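Long-range contacts in DUF1881 domain-containing protein (Neurospora crassa, PDB 5Z6E), which carries an N-terminal beta gamma-crystallin domain, the part described here, which binds calcium in isolation: residues A[6-11]-A[47-52]; A[53-58]-A[80-85]. All coordinates share one frame; numbering follows the deposited sequence.

From the N terminus, strand 9-13 enters the three-stranded sheet of the crystallin sandwich. Strand 43-46 later runs beside it, and the chain then turns through 47-50 into the four-stranded sheet; here interaction 1 closes, holding the turn against 6-11. Strand 50-55 belongs to both contacts, with its start in interaction 1 and its end in interaction 2. The latter closes when strand 82-87 returns antiparallel to it. The two contacts follow in series, neither nested nor crossing. Interaction 1 ties one sheet to the other near potassium, while interaction 2 pairs strands within one sheet near calcium. V85 touches V10, and F83 touches V52, so the two pack together.

Interaction 1: A[6-11]-A[47-52]; sequences DPTKVI and GASAKV. With K (potassium ion), chain C.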
loop_
_atom_site.group_PDB
_atom_site.type_symbol
_atom_site.label_atom_id
_atom_site.label_comp_id
_atom_site.label_asym_id
_atom_site.label_seq_id
_atom_site.Cartn_x
_atom_site.Cartn_y
_atom_site.Cartn_z
ATOM N N ASP A 6 -12.397 -2.664 -4.887
ATOM C CA ASP A 6 -12.856 -4.054 -4.814
ATOM C C ASP A 6 -12.232 -4.762 -3.610
ATOM O O ASP A 6 -11.119 -4.421 -3.211
ATOM C CB ASP A 6 -12.516 -4.794 -6.108
ATOM C CG ASP A 6 -13.372 -4.343 -7.290
ATOM O OD1 ASP A 6 -14.422 -3.703 -7.067
ATOM O OD2 ASP A 6 -12.995 -4.646 -8.445
ATOM N N PRO A 7 -12.934 -5.762 -3.038
ATOM C CA PRO A 7 -12.475 -6.418 -1.799
ATOM C C PRO A 7 -11.035 -6.951 -1.826
ATOM O O PRO A 7 -10.317 -6.815 -0.835
ATOM C CB PRO A 7 -13.462 -7.584 -1.639
ATOM C CG PRO A 7 -14.717 -7.075 -2.274
ATOM C CD PRO A 7 -14.259 -6.258 -3.460
ATOM N N THR A 8 -10.616 -7.547 -2.932
ATOM C CA THR A 8 -9.298 -8.165 -2.976
ATOM C C THR A 8 -8.230 -7.212 -3.482
ATOM O O THR A 8 -7.104 -7.622 -3.769
ATOM C CB THR A 8 -9.270 -9.380 -3.882
ATOM O OG1 THR A 8 -9.613 -8.967 -5.210
ATOM C CG2 THR A 8 -10.239 -10.451 -3.388
ATOM N N LYS A 9 -8.583 -5.942 -3.609
ATOM C CA LYS A 9 -7.657 -5.001 -4.207
ATOM C C LYS A 9 -7.269 -3.867 -3.270
ATOM O O LYS A 9 -7.924 -3.636 -2.244
ATOM C CB LYS A 9 -8.262 -4.465 -5.503
ATOM C CG LYS A 9 -8.334 -5.581 -6.546
ATOM C CD LYS A 9 -8.947 -5.151 -7.837
ATOM C CE LYS A 9 -9.004 -6.344 -8.780
ATOM N NZ LYS A 9 -9.509 -5.922 -10.101
ATOM N N VAL A 10 -6.165 -3.202 -3.616
ATOM C CA VAL A 10 -5.761 -1.964 -2.955
ATOM C C VAL A 10 -5.390 -0.977 -4.053
ATOM O O VAL A 10 -5.016 -1.379 -5.156
ATOM C CB VAL A 10 -4.575 -2.157 -1.967
ATOM C CG1 VAL A 10 -4.875 -3.297 -0.972
ATOM C CG2 VAL A 10 -3.256 -2.398 -2.707
ATOM N N ILE A 11 -5.519 0.309 -3.769
ATOM C CA ILE A 11 -5.112 1.335 -4.722
ATOM C C ILE A 11 -4.156 2.308 -4.037
ATOM O O ILE A 11 -4.514 2.905 -3.031
ATOM C CB ILE A 11 -6.324 2.114 -5.262
ATOM C CG1 ILE A 11 -7.408 1.154 -5.767
ATOM C CG2 ILE A 11 -5.878 3.094 -6.348
ATOM C CD1 ILE A 11 -8.729 1.863 -6.115
ATOM N N GLY A 47 -9.096 -2.675 0.084
ATOM C CA GLY A 47 -10.329 -3.423 -0.097
ATOM C C GLY A 47 -10.655 -4.290 1.100
ATOM O O GLY A 47 -9.767 -4.661 1.872
ATOM N N ALA A 48 -11.930 -4.652 1.218
ATOM C CA ALA A 48 -12.449 -5.382 2.378
ATOM C C ALA A 48 -11.687 -6.667 2.763
ATOM O O ALA A 48 -11.533 -6.956 3.955
ATOM C CB ALA A 48 -13.947 -5.710 2.144
ATOM N N SER A 49 -11.218 -7.447 1.793
ATOM C CA SER A 49 -10.559 -8.715 2.147
ATOM C C SER A 49 -9.050 -8.661 1.922
ATOM O O SER A 49 -8.369 -9.693 1.938
ATOM C CB SER A 49 -11.163 -9.889 1.354
ATOM O OG SER A 49 -10.992 -9.713 -0.046
ATOM N N ALA A 50 -8.531 -7.455 1.716
ATOM C CA ALA A 50 -7.110 -7.273 1.419
ATOM C C ALA A 50 -6.370 -6.649 2.596
ATOM O O ALA A 50 -6.927 -5.853 3.358
ATOM C CB ALA A 50 -6.934 -6.405 0.163
ATOM N N LYS A 51 -5.105 -7.014 2.726
ATOM C CA LYS A 51 -4.231 -6.479 3.757
ATOM C C LYS A 51 -2.884 -6.156 3.122
ATOM O O LYS A 51 -2.398 -6.918 2.279
ATOM C CB LYS A 51 -4.102 -7.499 4.893
ATOM C CG LYS A 51 -2.940 -7.330 5.830
ATOM C CD LYS A 51 -3.077 -8.372 6.925
ATOM C CE LYS A 51 -1.938 -8.311 7.928
ATOM N NZ LYS A 51 -2.092 -9.391 8.958
ATOM N N VAL A 52 -2.300 -5.020 3.491
ATOM C CA VAL A 52 -0.994 -4.632 2.962
ATOM C C VAL A 52 0.091 -4.805 4.021
ATOM O O VAL A 52 -0.025 -4.273 5.119
ATOM C CB VAL A 52 -0.991 -3.177 2.472
ATOM C CG1 VAL A 52 0.372 -2.814 1.870
ATOM C CG2 VAL A 52 -2.094 -2.945 1.442
HETATM K K K C . -9.074 -5.144 4.594
HETATM O O HOH W 1 -10.712 -3.751 5.659
#
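V10 lays CG1 over the branch tip of V52, where its nearest atom is CG2 at 3.7 Å, and the same methyl meets CB of A50 at 3.9 Å. The V10 branch that does this sits beside its own backbone N (chi1 -52°), which carries it to the A50 and V52 methyls of the other sheet. V85 and F83 add their side chains to this apolar patch, V85 touching both V10 and A50 and F83 packing on V52. Strand 9-11 belongs to the three-stranded sheet and 50-52 to the four-stranded one, and the two run at 48° to each other. The backbone bonds between the segments lie where two type I turns, D6 to K9 and G47 to A50, meet. K9 O accepts G47 N at 2.8 Å, the donor standing nearly along the C=O axis. G47 brings no side chain into this join, and its CA lies 3.4 Å from D6 O in a CA-H...O contact. P7 O accepts S49 N at 2.8 Å, S49 N standing above the carbonyl plane rather than on a lone pair. S49 OG, folded back between its backbone N and carbonyl carbon (chi1 61°), is placed close to that oxygen and rests 3.5 Å from CG2 of T8; the ring carbon CB of P7 lies against it as well. The 47-50 turn also holds the potassium ion: A50 O binds it at 2.6 Å and G47 O at 2.9 Å, with a longer bond from A48 O, and T68, D88 and a water complete the site. The peptide between A48 and S49 therefore offers its oxygen to potassium and its N-H to P7, and the cation would probably polarise that peptide, which may link the ion weakly to this bond.

Interaction 2: A[53-58]-A[80-85]; sequences IAWQHY and LSRFRV. With CA (calcium ion), chain B.
Q56 O and S81 OG bind the same calcium ion, each at 2.4 Å, with D39, G79 and two waters as the other ligands. The S81 hydroxyl also hydrogen-bonds N38, and its CB sits over the face of the Y58 ring in a CH-pi contact, 4.0 Å from the centroid; Y58 OH is tied to V33 O. Behind the metal, W55 O accepts S81 N at 3.2 Å and, weakly, R82 N, while W55 N donates to R82 O at 2.8 Å. Farther along, I53 and R84 exchange two straight backbone bonds. W55, R82 and R84 share one face of the sheet. With CG beside its backbone N (chi1 -60°), the indole reaches toward strand 82-85 edge first, between the R82 and R84 chains, passing CE3 along R82 CG at 3.9 Å and bringing CH2 to 3.8 Å from R84 CD. An alanine in place of W55 would probably open a gap between the two arginine chains and let their aliphatic parts move more freely. Their charged ends are steadied by E60 and S32 for R82 and by D30 for R84. On the other face A54 packs against L80 CD1 and F83. With S81 and R82 both opposite W55, this is a classic beta bulge, set where a beta gamma-crystallin sheet ends in its calcium site.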
loop_
_atom_site.group_PDB
_atom_site.type_symbol
_atom_site.label_atom_id
_atom_site.label_comp_id
_atom_site.label_asym_id
_atom_site.label_seq_id
_atom_site.Cartn_x
_atom_site.Cartn_y
_atom_site.Cartn_z
ATOM N N ILE A 53 1.132 -5.557 3.682
ATOM C CA ILE A 53 2.322 -5.651 4.516
ATOM C C ILE A 53 3.385 -4.792 3.847
ATOM O O ILE A 53 3.695 -5.017 2.687
ATOM C CB ILE A 53 2.798 -7.101 4.650
ATOM C CG1 ILE A 53 1.706 -7.944 5.314
ATOM C CG2 ILE A 53 4.096 -7.168 5.434
ATOM C CD1 ILE A 53 1.908 -9.425 5.134
ATOM N N ALA A 54 3.925 -3.806 4.557
ATOM C CA ALA A 54 4.698 -2.759 3.894
ATOM C C ALA A 54 6.022 -2.451 4.587
ATOM O O ALA A 54 6.106 -2.469 5.814
ATOM C CB ALA A 54 3.859 -1.486 3.802
ATOM N N TRP A 55 7.040 -2.116 3.791
ATOM C CA TRP A 55 8.347 -1.754 4.326
ATOM C C TRP A 55 8.917 -0.487 3.699
ATOM O O TRP A 55 8.737 -0.210 2.500
ATOM C CB TRP A 55 9.376 -2.866 4.105
ATOM C CG TRP A 55 9.078 -4.197 4.720
ATOM C CD1 TRP A 55 9.514 -4.664 5.933
ATOM C CD2 TRP A 55 8.336 -5.257 4.125
ATOM N NE1 TRP A 55 9.069 -5.954 6.126
ATOM C CE2 TRP A 55 8.338 -6.336 5.031
ATOM C CE3 TRP A 55 7.651 -5.393 2.914
ATOM C CZ2 TRP A 55 7.687 -7.536 4.762
ATOM C CZ3 TRP A 55 6.998 -6.593 2.649
ATOM C CH2 TRP A 55 7.023 -7.646 3.571
ATOM N N GLN A 56 9.658 0.241 4.520
ATOM C CA GLN A 56 10.470 1.360 4.074
ATOM C C GLN A 56 11.521 0.973 3.022
ATOM O O GLN A 56 11.709 1.681 2.041
ATOM C CB GLN A 56 11.156 1.984 5.289
ATOM C CG GLN A 56 11.997 3.195 4.978
ATOM C CD GLN A 56 12.640 3.772 6.220
ATOM O OE1 GLN A 56 12.714 3.111 7.259
ATOM N NE2 GLN A 56 13.115 5.011 6.119
ATOM N N HIS A 57 12.214 -0.143 3.236
ATOM C CA HIS A 57 13.321 -0.531 2.364
ATOM C C HIS A 57 12.980 -1.739 1.509
ATOM O O HIS A 57 12.232 -2.622 1.940
ATOM C CB HIS A 57 14.580 -0.844 3.182
ATOM C CG HIS A 57 15.040 0.284 4.053
ATOM N ND1 HIS A 57 15.000 1.603 3.652
ATOM C CD2 HIS A 57 15.570 0.286 5.299
ATOM C CE1 HIS A 57 15.480 2.368 4.618
ATOM N NE2 HIS A 57 15.827 1.594 5.630
ATOM N N TYR A 58 13.560 -1.776 0.309
ATOM C CA TYR A 58 13.365 -2.865 -0.652
ATOM C C TYR A 58 13.661 -4.253 -0.107
ATOM O O TYR A 58 13.058 -5.229 -0.547
ATOM C CB TYR A 58 14.246 -2.650 -1.881
ATOM C CG TYR A 58 13.709 -1.686 -2.902
ATOM C CD1 TYR A 58 12.485 -1.906 -3.529
ATOM C CD2 TYR A 58 14.446 -0.572 -3.270
ATOM C CE1 TYR A 58 11.999 -1.019 -4.475
ATOM C CE2 TYR A 58 13.975 0.313 -4.212
ATOM C CZ TYR A 58 12.758 0.081 -4.820
ATOM O OH TYR A 58 12.297 0.962 -5.769
ATOM N N LEU A 80 7.843 4.606 1.127
ATOM C CA LEU A 80 7.440 3.233 0.828
ATOM C C LEU A 80 8.193 2.652 -0.367
ATOM O O LEU A 80 8.141 3.216 -1.454
ATOM C CB LEU A 80 5.938 3.175 0.562
ATOM C CG LEU A 80 5.389 1.836 0.084
ATOM C CD1 LEU A 80 5.663 0.771 1.151
ATOM C CD2 LEU A 80 3.888 1.960 -0.252
ATOM N N SER A 81 8.875 1.524 -0.169
ATOM C CA SER A 81 9.609 0.895 -1.262
ATOM C C SER A 81 9.159 -0.521 -1.611
ATOM O O SER A 81 9.379 -0.983 -2.727
ATOM C CB SER A 81 11.109 0.878 -0.959
ATOM O OG SER A 81 11.631 2.205 -0.952
ATOM N N ARG A 82 8.567 -1.225 -0.661
ATOM C CA ARG A 82 8.148 -2.593 -0.925
ATOM C C ARG A 82 6.902 -2.940 -0.130
ATOM O O ARG A 82 6.750 -2.510 1.008
ATOM C CB ARG A 82 9.276 -3.568 -0.595
ATOM C CG ARG A 82 8.862 -5.019 -0.752
ATOM C CD ARG A 82 10.034 -5.905 -0.991
ATOM N NE ARG A 82 9.651 -7.310 -0.987
ATOM C CZ ARG A 82 9.336 -8.001 -2.073
ATOM N NH1 ARG A 82 9.354 -7.415 -3.260
ATOM N NH2 ARG A 82 8.999 -9.285 -1.971
ATOM N N PHE A 83 6.008 -3.716 -0.731
ATOM C CA PHE A 83 4.835 -4.197 -0.012
ATOM C C PHE A 83 4.326 -5.507 -0.611
ATOM O O PHE A 83 4.656 -5.854 -1.749
ATOM C CB PHE A 83 3.718 -3.141 -0.021
ATOM C CG PHE A 83 3.196 -2.805 -1.406
ATOM C CD1 PHE A 83 2.139 -3.525 -1.968
ATOM C CD2 PHE A 83 3.759 -1.770 -2.142
ATOM C CE1 PHE A 83 1.659 -3.214 -3.245
ATOM C CE2 PHE A 83 3.291 -1.462 -3.416
ATOM C CZ PHE A 83 2.230 -2.176 -3.963
ATOM N N ARG A 84 3.540 -6.229 0.178
ATOM C CA ARG A 84 2.813 -7.398 -0.289
ATOM C C ARG A 84 1.337 -7.161 -0.034
ATOM O O ARG A 84 0.972 -6.594 0.993
ATOM C CB ARG A 84 3.268 -8.669 0.437
ATOM C CG ARG A 84 4.767 -8.879 0.500
ATOM C CD ARG A 84 5.105 -10.107 1.335
ATOM N NE ARG A 84 4.373 -11.278 0.867
ATOM C CZ ARG A 84 3.915 -12.247 1.656
ATOM N NH1 ARG A 84 4.108 -12.195 2.971
ATOM N NH2 ARG A 84 3.254 -13.272 1.124
ATOM N N VAL A 85 0.487 -7.583 -0.963
ATOM C CA VAL A 85 -0.948 -7.580 -0.713
ATOM C C VAL A 85 -1.359 -9.021 -0.414
ATOM O O VAL A 85 -1.146 -9.923 -1.231
ATOM C CB VAL A 85 -1.732 -7.020 -1.899
ATOM C CG1 VAL A 85 -3.198 -6.794 -1.504
ATOM C CG2 VAL A 85 -1.094 -5.707 -2.394
HETATM CA CA CA B . 12.112 3.686 0.811
HETATM O O HOH W 2 12.829 5.276 2.372
HETATM O O HOH W 3 13.718 4.666 -0.812
#